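Local coordinates for protein 4-oxalocrotonate tautomerase (PDB 2X4K) that is a member of the tautomerase enzyme family of the MIF clan, a small beta-alpha-beta chain assembled as six copies, at residues N7-E12 with V44-K49. Residues are numbered along the deposited sequence; the frame is centred on the assembly and turned at random.
Sequences NVKLLE and VIEEMK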
# COMPACT_ATOMS: atom_id res chain seq x y z
N ASN A 7 5.94 1.22 -5.65
CA ASN A 7 5.07 0.09 -5.86
C ASN A 7 4.34 0.31 -7.19
O ASN A 7 3.76 1.38 -7.40
CB ASN A 7 4.06 -0.01 -4.72
CG ASN A 7 3.33 -1.32 -4.71
OD1 ASN A 7 2.21 -1.42 -5.22
ND2 ASN A 7 3.96 -2.35 -4.15
N VAL A 8 4.42 -0.66 -8.08
CA VAL A 8 3.75 -0.56 -9.37
C VAL A 8 2.72 -1.68 -9.47
O VAL A 8 3.07 -2.85 -9.50
CB VAL A 8 4.73 -0.71 -10.56
CG1 VAL A 8 3.97 -0.52 -11.87
CG2 VAL A 8 5.88 0.27 -10.44
N LYS A 9 1.44 -1.31 -9.51
CA LYS A 9 0.36 -2.25 -9.76
C LYS A 9 0.01 -2.17 -11.23
O LYS A 9 -0.22 -1.09 -11.75
CB LYS A 9 -0.87 -1.89 -8.94
CG LYS A 9 -0.71 -2.05 -7.43
CD LYS A 9 -1.91 -1.43 -6.70
CE LYS A 9 -1.76 -1.45 -5.19
NZ LYS A 9 -2.02 -2.80 -4.63
N LEU A 10 -0.02 -3.31 -11.91
CA LEU A 10 -0.41 -3.30 -13.32
C LEU A 10 -0.95 -4.65 -13.73
O LEU A 10 -0.82 -5.64 -13.02
CB LEU A 10 0.75 -2.84 -14.22
CG LEU A 10 1.82 -3.85 -14.63
CD1 LEU A 10 2.80 -3.20 -15.60
CD2 LEU A 10 2.54 -4.40 -13.41
N LEU A 11 -1.56 -4.68 -14.90
CA LEU A 11 -2.17 -5.89 -15.44
C LEU A 11 -1.15 -7.01 -15.55
O LEU A 11 -0.04 -6.80 -16.03
CB LEU A 11 -2.74 -5.58 -16.82
CG LEU A 11 -3.38 -6.73 -17.59
CD1 LEU A 11 -4.57 -7.29 -16.85
CD2 LEU A 11 -3.78 -6.25 -18.97
N GLU A 12 -1.55 -8.21 -15.15
CA GLU A 12 -0.69 -9.38 -15.25
C GLU A 12 -0.35 -9.74 -16.69
O GLU A 12 -0.99 -9.28 -17.63
CB GLU A 12 -1.37 -10.58 -14.60
CG GLU A 12 -2.60 -11.03 -15.36
CD GLU A 12 -3.31 -12.18 -14.70
OE1 GLU A 12 -2.75 -12.77 -13.74
OE2 GLU A 12 -4.43 -12.50 -15.14
N VAL A 44 8.87 -2.49 -6.29
CA VAL A 44 8.08 -3.71 -6.22
C VAL A 44 6.98 -3.65 -7.26
O VAL A 44 6.32 -2.62 -7.40
CB VAL A 44 7.44 -3.87 -4.83
CG1 VAL A 44 6.49 -5.07 -4.79
CG2 VAL A 44 8.53 -3.98 -3.75
N ILE A 45 6.82 -4.75 -7.99
CA ILE A 45 5.77 -4.88 -8.99
C ILE A 45 4.72 -5.86 -8.48
O ILE A 45 5.05 -6.96 -8.05
CB ILE A 45 6.34 -5.38 -10.33
CG1 ILE A 45 7.49 -4.49 -10.81
CG2 ILE A 45 5.24 -5.38 -11.39
CD1 ILE A 45 8.31 -5.13 -11.90
N GLU A 46 3.46 -5.44 -8.53
CA GLU A 46 2.33 -6.29 -8.18
C GLU A 46 1.47 -6.42 -9.41
O GLU A 46 0.88 -5.44 -9.86
CB GLU A 46 1.51 -5.67 -7.06
CG GLU A 46 2.24 -5.51 -5.76
CD GLU A 46 1.31 -5.11 -4.65
OE1 GLU A 46 0.68 -4.03 -4.76
OE2 GLU A 46 1.17 -5.89 -3.68
N GLU A 47 1.37 -7.63 -9.94
CA GLU A 47 0.54 -7.88 -11.11
C GLU A 47 -0.89 -8.18 -10.66
O GLU A 47 -1.12 -8.82 -9.63
CB GLU A 47 1.13 -9.01 -11.95
CG GLU A 47 2.45 -8.62 -12.63
CD GLU A 47 3.00 -9.69 -13.56
OE1 GLU A 47 3.92 -10.41 -13.14
OE2 GLU A 47 2.53 -9.82 -14.70
N MET A 48 -1.85 -7.68 -11.43
CA MET A 48 -3.27 -7.81 -11.11
C MET A 48 -4.01 -8.53 -12.22
O MET A 48 -3.81 -8.25 -13.40
CB MET A 48 -3.92 -6.43 -10.96
CG MET A 48 -3.21 -5.44 -10.06
SD MET A 48 -4.15 -3.91 -9.96
CE MET A 48 -3.73 -3.08 -11.49
N LYS A 49 -4.92 -9.41 -11.83
CA LYS A 49 -5.85 -10.00 -12.79
C LYS A 49 -6.90 -8.95 -13.17
O LYS A 49 -7.29 -8.14 -12.33
CB LYS A 49 -6.55 -11.22 -12.18
CG LYS A 49 -5.60 -12.32 -11.76
CD LYS A 49 -6.34 -13.50 -11.15
CE LYS A 49 -5.39 -14.63 -10.80
NZ LYS A 49 -6.09 -15.78 -10.17
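The Glu46 carboxylate and the Asn7 side-chain amide are turned 78° against each other on the sheet face they share with Val44 and Lys9. Lys9 runs alongside Glu46, CG anti to the carbonyl carbon in both, and a bend at chi4 brings NZ to Glu46 OE1 at 3.0 Å, a salt bridge that arrives from above the carboxylate plane. Glu46 OE2 binds a zinc ion together with the Glu46 residues of two neighbouring subunits, so the lysine sits in the second shell of that metal and probably offsets the gathered negative charge; Lys9 also lies close to a phosphate ion. On the Lys9 side, Met48 bends at chi3 and brings its methyl back over strand 7-11, CE lying 3.7 Å from Leu10 N.

On the other face, Leu10 holds CG in the crowded position between the backbone N and the carbonyl carbon and drops CD2 obliquely onto Ile45 CG2, 3.5 Å apart. Glu47 leaves the same face, its OE2 turned to the backbone N of Gly13 while OE1 reaches His52 of a neighbouring subunit.

The backbones are in parallel register, their axes 27° apart. Val8 brackets Ile45, donating N to Val44 O (2.8 Å, 163° at the hydrogen) and accepting Glu46 N at its own O; Leu10 brackets Glu47 in the same way, with Glu46 O and Met48 N. Beyond the last strand residue, Glu12 N still meets Met48 O at 2.9 Å, though from above the carbonyl plane.

These are the two parallel strands of a beta-alpha-beta unit: helix 16-34 packs Leu19, Leu22 and Val23 on Ile45, Tyr53 of strand 53-55 touches Leu11 and Met48, and antiparallel strands of two neighbouring subunits extend the sheet beyond both strands.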